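Local coordinates for type II antifreeze protein (Brachyopsis rostratus, PDB 2ZIB) that binds to ice crystals and inhibits their growth, protecting fish blood from freezing at subzero sea water temperatures, at residues 64-75 / 98-109; 19-30 / 121-132. All coordinates share one frame; numbering follows the deposited sequence. Where two conformers were deposited one is given.

Contact 1 of 2, residues 64-75 / 98-109; sequences IVWIGGSACKVA and DILSDCCMQMTA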
loop_
_atom_site.group_PDB
_atom_site.type_symbol
_atom_site.label_atom_id
_atom_site.label_comp_id
_atom_site.label_asym_id
_atom_site.label_seq_id
_atom_site.Cartn_x
_atom_site.Cartn_y
_atom_site.Cartn_z
ATOM N N ILE A 64 -4.471 10.701 -1.105
ATOM C CA ILE A 64 -3.709 9.913 -0.097
ATOM C C ILE A 64 -4.302 8.515 -0.001
ATOM O O ILE A 64 -5.530 8.333 0.063
ATOM C CB ILE A 64 -3.838 10.573 1.288
ATOM C CG1 ILE A 64 -3.107 11.918 1.305
ATOM C CG2 ILE A 64 -3.265 9.636 2.359
ATOM C CD1 ILE A 64 -3.419 12.745 2.533
ATOM N N VAL A 65 -3.432 7.503 0.046
ATOM C CA VAL A 65 -3.907 6.126 0.285
ATOM C C VAL A 65 -2.970 5.423 1.238
ATOM O O VAL A 65 -1.735 5.526 1.140
ATOM C CB VAL A 65 -4.026 5.251 -1.019
ATOM C CG1 VAL A 65 -5.220 5.675 -1.842
ATOM C CG2 VAL A 65 -2.719 5.191 -1.836
ATOM N N TRP A 66 -3.557 4.679 2.164
ATOM C CA TRP A 66 -2.773 3.711 2.930
ATOM C C TRP A 66 -2.212 2.603 2.042
ATOM O O TRP A 66 -2.918 2.104 1.177
ATOM C CB TRP A 66 -3.635 3.092 4.024
ATOM C CG TRP A 66 -4.021 3.974 5.146
ATOM C CD1 TRP A 66 -5.299 4.149 5.656
ATOM C CD2 TRP A 66 -3.141 4.724 6.017
ATOM N NE1 TRP A 66 -5.257 4.939 6.778
ATOM C CE2 TRP A 66 -3.948 5.258 7.068
ATOM C CE3 TRP A 66 -1.738 4.897 6.090
ATOM C CZ2 TRP A 66 -3.399 6.027 8.112
ATOM C CZ3 TRP A 66 -1.207 5.678 7.118
ATOM C CH2 TRP A 66 -2.040 6.224 8.126
ATOM N N ILE A 67 -0.947 2.264 2.271
ATOM C CA ILE A 67 -0.315 1.069 1.667
ATOM C C ILE A 67 0.250 0.202 2.777
ATOM O O ILE A 67 0.116 0.546 3.967
ATOM C CB ILE A 67 0.698 1.462 0.566
ATOM C CG1 ILE A 67 1.788 2.413 1.111
ATOM C CG2 ILE A 67 -0.077 2.075 -0.638
ATOM C CD1 ILE A 67 2.916 2.671 0.119
ATOM N N GLY A 68 0.883 -0.927 2.431
ATOM C CA GLY A 68 1.047 -1.960 3.442
ATOM C C GLY A 68 2.232 -1.890 4.375
ATOM O O GLY A 68 2.552 -2.881 5.024
ATOM N N GLY A 69 2.876 -0.722 4.486
ATOM C CA GLY A 69 4.053 -0.581 5.309
ATOM C C GLY A 69 3.696 -0.159 6.729
ATOM O O GLY A 69 2.836 0.708 6.964
ATOM N N SER A 70 4.391 -0.743 7.704
ATOM C CA SER A 70 4.316 -0.225 9.075
ATOM C C SER A 70 5.653 -0.477 9.773
ATOM O O SER A 70 6.415 -1.368 9.371
ATOM C CB SER A 70 3.129 -0.837 9.877
ATOM O OG SER A 70 3.327 -2.234 10.106
ATOM N N ALA A 71 5.897 0.314 10.817
ATOM C CA ALA A 71 7.141 0.205 11.625
ATOM C C ALA A 71 6.764 0.487 13.063
ATOM O O ALA A 71 7.267 1.398 13.702
ATOM C CB ALA A 71 8.206 1.194 11.103
ATOM N N CYS A 72 5.859 -0.334 13.591
ATOM C CA CYS A 72 5.225 -0.065 14.862
ATOM C C CYS A 72 5.767 -0.888 16.007
ATOM O O CYS A 72 5.317 -0.724 17.138
ATOM C CB CYS A 72 3.695 -0.280 14.751
ATOM S SG CYS A 72 2.918 0.820 13.539
ATOM N N LYS A 73 6.714 -1.771 15.729
ATOM C CA LYS A 73 7.333 -2.605 16.765
ATOM C C LYS A 73 8.699 -2.078 17.171
ATOM O O LYS A 73 8.992 -1.838 18.360
ATOM C CB LYS A 73 7.402 -4.068 16.300
ATOM C CG LYS A 73 6.071 -4.761 16.132
ATOM C CD LYS A 73 6.266 -6.193 15.648
ATOM C CE LYS A 73 4.941 -6.795 15.133
ATOM N NZ LYS A 73 5.026 -8.300 15.126
ATOM N N VAL A 74 9.578 -1.945 16.188
ATOM C CA VAL A 74 10.935 -1.389 16.364
ATOM C C VAL A 74 10.961 -0.123 15.508
ATOM O O VAL A 74 10.671 -0.171 14.315
ATOM C CB VAL A 74 11.989 -2.414 15.884
ATOM C CG1 VAL A 74 13.362 -1.731 15.828
ATOM C CG2 VAL A 74 12.038 -3.647 16.837
ATOM N N ALA A 75 11.305 1.008 16.143
ATOM C CA ALA A 75 11.231 2.291 15.445
ATOM C C ALA A 75 12.065 2.244 14.172
ATOM O O ALA A 75 13.231 1.784 14.195
ATOM C CB ALA A 75 11.700 3.425 16.344
ATOM N N ASP A 98 10.214 8.109 11.419
ATOM C CA ASP A 98 10.541 6.960 12.278
ATOM C C ASP A 98 10.242 7.245 13.763
ATOM O O ASP A 98 10.962 6.783 14.664
ATOM C CB ASP A 98 11.991 6.505 12.057
ATOM C CG ASP A 98 12.183 5.840 10.736
ATOM O OD1 ASP A 98 11.170 5.419 10.084
ATOM O OD2 ASP A 98 13.342 5.637 10.314
ATOM N N ILE A 99 9.177 7.987 14.028
ATOM C CA ILE A 99 8.664 8.161 15.391
ATOM C C ILE A 99 7.587 7.105 15.601
ATOM O O ILE A 99 6.668 6.992 14.768
ATOM C CB ILE A 99 8.126 9.629 15.587
ATOM C CG1 ILE A 99 9.207 10.690 15.298
ATOM C CG2 ILE A 99 7.614 9.801 16.995
ATOM C CD1 ILE A 99 8.633 12.119 15.030
ATOM N N LEU A 100 7.650 6.346 16.700
ATOM C CA LEU A 100 6.737 5.223 16.853
ATOM C C LEU A 100 5.245 5.625 16.919
ATOM O O LEU A 100 4.381 4.856 16.517
ATOM C CB LEU A 100 7.077 4.403 18.124
ATOM C CG LEU A 100 8.257 3.441 17.933
ATOM C CD1 LEU A 100 8.752 2.971 19.285
ATOM C CD2 LEU A 100 7.836 2.214 17.153
ATOM N N SER A 101 4.949 6.825 17.403
ATOM C CA SER A 101 3.574 7.321 17.404
ATOM C C SER A 101 2.930 7.426 16.013
ATOM O O SER A 101 1.702 7.505 15.907
ATOM C CB SER A 101 3.518 8.711 18.074
ATOM O OG SER A 101 4.226 9.657 17.314
ATOM N N ASP A 102 3.757 7.509 14.963
ATOM C CA ASP A 102 3.282 7.791 13.619
ATOM C C ASP A 102 3.910 6.733 12.692
ATOM O O ASP A 102 4.864 7.039 11.957
ATOM C CB ASP A 102 3.785 9.186 13.165
ATOM C CG ASP A 102 3.113 10.352 13.846
ATOM O OD1 ASP A 102 2.906 10.344 15.081
ATOM O OD2 ASP A 102 2.717 11.328 13.160
ATOM N N CYS A 103 3.396 5.503 12.760
ATOM C CA CYS A 103 4.180 4.358 12.257
ATOM C C CYS A 103 3.541 3.591 11.123
ATOM O O CYS A 103 3.999 2.518 10.788
ATOM C CB CYS A 103 4.580 3.436 13.429
ATOM S SG CYS A 103 3.174 2.686 14.307
ATOM N N CYS A 104 2.554 4.219 10.468
ATOM C CA CYS A 104 1.925 3.577 9.308
ATOM C C CYS A 104 2.243 4.329 7.996
ATOM O O CYS A 104 2.236 5.578 7.948
ATOM C CB CYS A 104 0.416 3.515 9.517
ATOM S SG CYS A 104 -0.076 2.171 10.598
ATOM N N MET A 105 2.498 3.579 6.919
ATOM C CA MET A 105 2.932 4.161 5.655
ATOM C C MET A 105 1.779 4.490 4.739
ATOM O O MET A 105 0.873 3.672 4.531
ATOM C CB MET A 105 3.825 3.141 4.978
ATOM C CG MET A 105 4.464 3.584 3.659
ATOM S SD MET A 105 5.160 2.189 2.738
ATOM C CE MET A 105 6.672 1.831 3.635
ATOM N N GLN A 106 1.835 5.668 4.130
ATOM C CA GLN A 106 0.878 6.035 3.117
ATOM C C GLN A 106 1.588 6.637 1.910
ATOM O O GLN A 106 2.681 7.179 2.030
ATOM C CB GLN A 106 -0.134 7.073 3.602
ATOM C CG GLN A 106 0.477 8.310 4.187
ATOM C CD GLN A 106 -0.535 9.355 4.606
ATOM O OE1 GLN A 106 -0.398 10.505 4.168
ATOM N NE2 GLN A 106 -1.522 8.992 5.411
ATOM N N MET A 107 0.899 6.581 0.772
ATOM C CA MET A 107 1.217 7.465 -0.376
ATOM C C MET A 107 0.552 8.799 -0.054
ATOM O O MET A 107 -0.681 8.844 0.202
ATOM C CB MET A 107 0.693 6.888 -1.682
ATOM C CG MET A 107 1.308 5.521 -2.009
ATOM S SD MET A 107 0.501 4.738 -3.424
ATOM C CE MET A 107 1.667 4.934 -4.692
ATOM N N THR A 108 1.337 9.892 -0.102
ATOM C CA THR A 108 0.833 11.212 0.246
ATOM C C THR A 108 0.066 11.886 -0.886
ATOM O O THR A 108 -0.069 11.340 -1.995
ATOM C CB THR A 108 1.951 12.132 0.726
ATOM O OG1 THR A 108 2.864 12.394 -0.360
ATOM C CG2 THR A 108 2.724 11.592 1.931
ATOM N N ALA A 109 -0.444 13.085 -0.600
ATOM C CA ALA A 109 -1.186 13.886 -1.560
ATOM C C ALA A 109 -0.267 14.537 -2.604
ATOM O O ALA A 109 -0.770 15.108 -3.572
ATOM C CB ALA A 109 -1.945 14.960 -0.830
#
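W66 and Q106 face each other as a non-hydrogen-bonded antiparallel pair. The Q106 amide stands over one face of the indole, with NE2 3.7 Å from W66 CZ3 and the planes 72° apart. At the ring edge W66 CE3 comes within 3.3 Å of M105 O. C104 CB packs on W66 CZ3, and its SG lies well above the indole face. The indole NE1 bonds to M29 O and A122 O.

V65 and M107 lie side by side on the face of the sheet opposite W66 and Q106, with V65 CG2 3.6 Å from M107 SD. I67 wedges between two methionines. Its CG1 sits between backbone N and carbonyl carbon (chi1 57°), and its CD1 reaches M105 SD at 3.5 Å. Paired bonds join V65 and M107. A beta bulge between W66 and S70 shifts the register by two: I67 N bonds to M105 O, and past G68 M105 N bonds to G69 O at 2.9 Å.

A71 N donates a hydrogen bond to C103 O, and the C72-C103 disulfide ties the loop after strand 69-70 to the loop before strand 104-107. L100 CG packs on A75 CB at 3.8 Å. This is a bulged antiparallel strand pair of the C-type lectin fold.

Contact 2 of 2, residues 19-30 / 121-132; sequences QRCFYSEATAMT and PASHASICAKAA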
loop_
_atom_site.group_PDB
_atom_site.type_symbol
_atom_site.label_atom_id
_atom_site.label_comp_id
_atom_site.label_asym_id
_atom_site.label_seq_id
_atom_site.Cartn_x
_atom_site.Cartn_y
_atom_site.Cartn_z
ATOM N N GLN A 19 1.938 -9.578 -12.425
ATOM C CA GLN A 19 1.414 -10.824 -11.855
ATOM C C GLN A 19 0.443 -10.542 -10.684
ATOM O O GLN A 19 0.119 -11.467 -9.917
ATOM C CB GLN A 19 2.593 -11.641 -11.330
ATOM C CG GLN A 19 3.646 -12.011 -12.405
ATOM C CD GLN A 19 3.007 -12.868 -13.444
ATOM O OE1 GLN A 19 2.850 -12.439 -14.597
ATOM N NE2 GLN A 19 2.575 -14.075 -13.043
ATOM N N ARG A 20 0.049 -9.275 -10.486
ATOM C CA ARG A 20 -0.746 -8.884 -9.307
ATOM C C ARG A 20 -2.043 -8.202 -9.699
ATOM O O ARG A 20 -2.146 -7.590 -10.778
ATOM C CB ARG A 20 0.118 -7.969 -8.419
ATOM C CG ARG A 20 1.422 -8.626 -7.948
ATOM C CD ARG A 20 2.322 -7.620 -7.248
ATOM N NE ARG A 20 1.806 -7.292 -5.928
ATOM C CZ ARG A 20 2.253 -6.246 -5.210
ATOM N NH1 ARG A 20 3.095 -5.361 -5.730
ATOM N NH2 ARG A 20 1.775 -6.066 -3.978
ATOM N N CYS A 21 -3.001 -8.268 -8.765
ATOM C CA CYS A 21 -4.292 -7.593 -8.890
ATOM C C CYS A 21 -4.431 -6.573 -7.782
ATOM O O CYS A 21 -4.011 -6.837 -6.642
ATOM C CB CYS A 21 -5.443 -8.613 -8.763
ATOM S SG CYS A 21 -5.456 -9.809 -10.086
ATOM N N PHE A 22 -4.992 -5.411 -8.133
ATOM C CA PHE A 22 -5.080 -4.270 -7.212
ATOM C C PHE A 22 -6.528 -3.854 -7.033
ATOM O O PHE A 22 -7.319 -3.874 -7.974
ATOM C CB PHE A 22 -4.235 -3.117 -7.752
ATOM C CG PHE A 22 -2.770 -3.440 -7.761
ATOM C CD1 PHE A 22 -2.196 -4.155 -8.831
ATOM C CD2 PHE A 22 -1.958 -3.096 -6.680
ATOM C CE1 PHE A 22 -0.855 -4.487 -8.823
ATOM C CE2 PHE A 22 -0.581 -3.440 -6.655
ATOM C CZ PHE A 22 -0.035 -4.122 -7.738
ATOM N N TYR A 23 -6.862 -3.458 -5.820
ATOM C CA TYR A 23 -8.201 -2.974 -5.470
ATOM C C TYR A 23 -8.140 -1.615 -4.823
ATOM O O TYR A 23 -7.480 -1.456 -3.807
ATOM C CB TYR A 23 -8.855 -3.970 -4.505
ATOM C CG TYR A 23 -10.283 -3.558 -4.197
ATOM C CD1 TYR A 23 -11.274 -3.780 -5.133
ATOM C CD2 TYR A 23 -10.619 -2.917 -3.021
ATOM C CE1 TYR A 23 -12.586 -3.383 -4.893
ATOM C CE2 TYR A 23 -11.929 -2.489 -2.737
ATOM C CZ TYR A 23 -12.895 -2.716 -3.704
ATOM O OH TYR A 23 -14.194 -2.322 -3.494
ATOM N N SER A 24 -8.856 -0.664 -5.412
ATOM C CA SER A 24 -8.916 0.676 -4.866
ATOM C C SER A 24 -10.115 0.766 -3.926
ATOM O O SER A 24 -11.249 0.708 -4.384
ATOM C CB SER A 24 -8.984 1.694 -6.016
ATOM O OG SER A 24 -9.072 2.984 -5.468
ATOM N N GLU A 25 -9.834 0.865 -2.621
ATOM C CA GLU A 25 -10.851 1.001 -1.596
ATOM C C GLU A 25 -11.079 2.484 -1.328
ATOM O O GLU A 25 -10.253 3.173 -0.697
ATOM C CB GLU A 25 -10.405 0.298 -0.307
ATOM C CG GLU A 25 -11.383 0.476 0.860
ATOM C CD GLU A 25 -12.769 -0.017 0.524
ATOM O OE1 GLU A 25 -12.982 -1.254 0.515
ATOM O OE2 GLU A 25 -13.649 0.823 0.242
ATOM N N ALA A 26 -12.194 2.997 -1.827
ATOM C CA ALA A 26 -12.518 4.428 -1.700
ATOM C C ALA A 26 -13.008 4.780 -0.298
ATOM O O ALA A 26 -12.984 5.955 0.096
ATOM C CB ALA A 26 -13.613 4.778 -2.724
ATOM N N THR A 27 -13.536 3.829 0.462
ATOM C CA THR A 27 -14.028 4.136 1.824
ATOM C C THR A 27 -12.849 4.439 2.740
ATOM O O THR A 27 -11.938 3.631 2.851
ATOM C CB THR A 27 -14.834 2.968 2.374
ATOM O OG1 THR A 27 -16.021 2.834 1.576
ATOM C CG2 THR A 27 -15.345 3.248 3.790
ATOM N N ALA A 28 -12.838 5.581 3.410
ATOM C CA ALA A 28 -11.739 5.978 4.267
ATOM C C ALA A 28 -11.803 5.193 5.554
ATOM O O ALA A 28 -12.836 4.991 6.170
ATOM C CB ALA A 28 -11.763 7.453 4.526
ATOM N N MET A 29 -10.604 4.776 6.001
ATOM C CA MET A 29 -10.556 4.018 7.252
ATOM C C MET A 29 -9.178 4.109 7.877
ATOM O O MET A 29 -8.189 4.590 7.213
ATOM C CB MET A 29 -10.814 2.521 7.122
ATOM C CG MET A 29 -11.734 1.928 6.089
ATOM S SD MET A 29 -11.546 0.163 5.499
ATOM C CE MET A 29 -12.932 0.134 4.441
ATOM N N THR A 30 -9.034 3.672 9.116
ATOM C CA THR A 30 -7.716 3.633 9.746
ATOM C C THR A 30 -6.832 2.638 9.001
ATOM O O THR A 30 -7.318 1.755 8.278
ATOM C CB THR A 30 -7.781 3.234 11.205
ATOM O OG1 THR A 30 -8.229 1.855 11.240
ATOM C CG2 THR A 30 -8.795 4.120 11.993
ATOM N N PRO A 121 -4.206 5.747 13.152
ATOM C CA PRO A 121 -5.641 6.050 13.197
ATOM C C PRO A 121 -6.125 7.061 12.153
ATOM O O PRO A 121 -7.324 7.249 12.054
ATOM C CB PRO A 121 -5.844 6.627 14.620
ATOM C CG PRO A 121 -4.702 6.055 15.418
ATOM C CD PRO A 121 -3.537 6.070 14.447
ATOM N N ALA A 122 -5.246 7.667 11.350
ATOM C CA ALA A 122 -5.760 8.592 10.338
ATOM C C ALA A 122 -6.680 7.846 9.357
ATOM O O ALA A 122 -6.443 6.672 9.015
ATOM C CB ALA A 122 -4.601 9.282 9.569
ATOM N N SER A 123 -7.700 8.543 8.867
ATOM C CA SER A 123 -8.716 7.945 8.045
ATOM C C SER A 123 -8.478 8.248 6.586
ATOM O O SER A 123 -8.612 9.392 6.167
ATOM C CB SER A 123 -10.054 8.534 8.476
ATOM O OG SER A 123 -11.062 7.813 7.794
ATOM N N HIS A 124 -8.106 7.245 5.800
ATOM C CA HIS A 124 -7.760 7.421 4.396
ATOM C C HIS A 124 -8.270 6.274 3.565
ATOM O O HIS A 124 -8.466 5.146 4.069
ATOM C CB HIS A 124 -6.227 7.530 4.218
ATOM C CG HIS A 124 -5.627 8.722 4.891
ATOM N ND1 HIS A 124 -5.904 10.023 4.499
ATOM C CD2 HIS A 124 -4.736 8.822 5.915
ATOM C CE1 HIS A 124 -5.197 10.847 5.255
ATOM N NE2 HIS A 124 -4.467 10.146 6.099
ATOM N N ALA A 125 -8.485 6.546 2.279
ATOM C CA ALA A 125 -8.675 5.491 1.286
ATOM C C ALA A 125 -7.432 4.584 1.271
ATOM O O ALA A 125 -6.406 4.900 1.906
ATOM C CB ALA A 125 -8.933 6.143 -0.096
ATOM N N SER A 126 -7.520 3.470 0.529
ATOM C CA SER A 126 -6.429 2.506 0.569
ATOM C C SER A 126 -6.395 1.721 -0.711
ATOM O O SER A 126 -7.324 1.759 -1.534
ATOM C CB SER A 126 -6.598 1.608 1.797
ATOM O OG SER A 126 -7.882 0.942 1.789
ATOM N N ILE A 127 -5.356 0.926 -0.849
ATOM C CA ILE A 127 -5.193 0.046 -2.013
ATOM C C ILE A 127 -4.734 -1.316 -1.550
ATOM O O ILE A 127 -3.770 -1.441 -0.756
ATOM C CB ILE A 127 -4.288 0.647 -3.099
ATOM C CG1 ILE A 127 -4.246 -0.218 -4.354
ATOM C CG2 ILE A 127 -2.990 1.009 -2.565
ATOM C CD1 ILE A 127 -4.721 0.524 -5.634
ATOM N N CYS A 128 -5.471 -2.347 -2.007
ATOM C CA CYS A 128 -5.103 -3.736 -1.705
ATOM C C CYS A 128 -4.443 -4.380 -2.903
ATOM O O CYS A 128 -4.645 -3.945 -4.043
ATOM C CB CYS A 128 -6.356 -4.584 -1.398
ATOM S SG CYS A 128 -7.472 -3.915 -0.117
ATOM N N ALA A 129 -3.696 -5.460 -2.648
ATOM C CA ALA A 129 -3.144 -6.276 -3.723
ATOM C C ALA A 129 -3.222 -7.747 -3.353
ATOM O O ALA A 129 -3.252 -8.106 -2.165
ATOM C CB ALA A 129 -1.699 -5.879 -4.000
ATOM N N LYS A 130 -3.212 -8.587 -4.393
ATOM C CA LYS A 130 -3.090 -10.043 -4.212
ATOM C C LYS A 130 -2.642 -10.621 -5.558
ATOM O O LYS A 130 -2.660 -9.930 -6.594
ATOM C CB LYS A 130 -4.400 -10.710 -3.766
ATOM C CG LYS A 130 -5.609 -10.529 -4.722
ATOM C CD LYS A 130 -6.887 -11.006 -4.036
ATOM C CE LYS A 130 -8.103 -10.798 -4.899
ATOM N NZ LYS A 130 -9.350 -11.205 -4.147
ATOM N N ALA A 131 -2.215 -11.885 -5.552
ATOM C CA ALA A 131 -1.775 -12.517 -6.796
ATOM C C ALA A 131 -2.899 -12.608 -7.813
ATOM O O ALA A 131 -4.077 -12.850 -7.467
ATOM C CB ALA A 131 -1.275 -13.892 -6.490
ATOM N N ALA A 132 -2.550 -12.411 -9.084
ATOM C CA ALA A 132 -3.484 -12.635 -10.172
ATOM C C ALA A 132 -3.804 -14.132 -10.351
ATOM O O ALA A 132 -3.108 -15.028 -9.835
ATOM C CB ALA A 132 -2.945 -12.023 -11.450
HETATM O O HOH W 1 -7.996 4.114 -3.218
HETATM O O HOH W 2 -9.345 2.636 3.270
#
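F22 and A129 form the apolar centre together with I127. A129 CB meets F22 CE2 at 3.8 Å, obliquely to the ring. I127 CG1 lies at the ring edge, and its CD1 reaches F22 CB. I127 CG1 is anti to the backbone N (chi1 -174°), which carries it across to strand 20-26, 3.5 Å from Y23 O. I57 of helix 51-60 touches both F22 and I127.

On the other face Y23 CB packs against C128 CB. The Y23 ring leads away from the second strand and meets W14. C128 is bonded to C38, and C21 to C10. C21 SG also touches A132, with 3.6 Å to its CB.

The backbones pair antiparallel from R20 to E25, with two bonds at each of C21-K130, Y23-C128 and E25-S126. C21 N to K130 O is short and nearly straight, at 2.8 Å and 172°. This pairing brings the two ends of the C-type lectin domain together. A bulge after E25 shifts the register by two, and M29 and H124 resume the pairing.

At the polar edge R20 NH1 forms a salt bridge with E53, while R20 NH2 rests obliquely on A129 CB at 3.5 Å. F22 CZ sits over one face of the guanidinium. K130 NZ bonds to K41 O and makes a cation-pi contact with W14. At the bulge one water donates to T27 O and H124 O and accepts from S126 OG. A second water links S24 OG to S126 O. E25 folds back, and its OE2 takes T27 N at 3.0 Å.

Contact 1 is nested in the chain inside the loop that contact 2 closes. The order is 19-30, 64-75, 98-109, 121-132. Their centres are about 15 Å apart. Strands 20-26, 124-131, 65-67 and 104-107 share one mixed sheet; strand 69-70 of contact 1 belongs to a small second one. In the mixed sheet strand 65-67 runs parallel to strand 124-131 and antiparallel to strand 104-107. The sheet therefore passes from the strand pair at the chain ends to the inner pair. W66 N bonds to A125 O, joining the two strand pairs. Q106 and I64 pack on H124. The part of the C-type lectin domain that carries loops 71-75 and 98-103 is thus joined directly to its terminal strands.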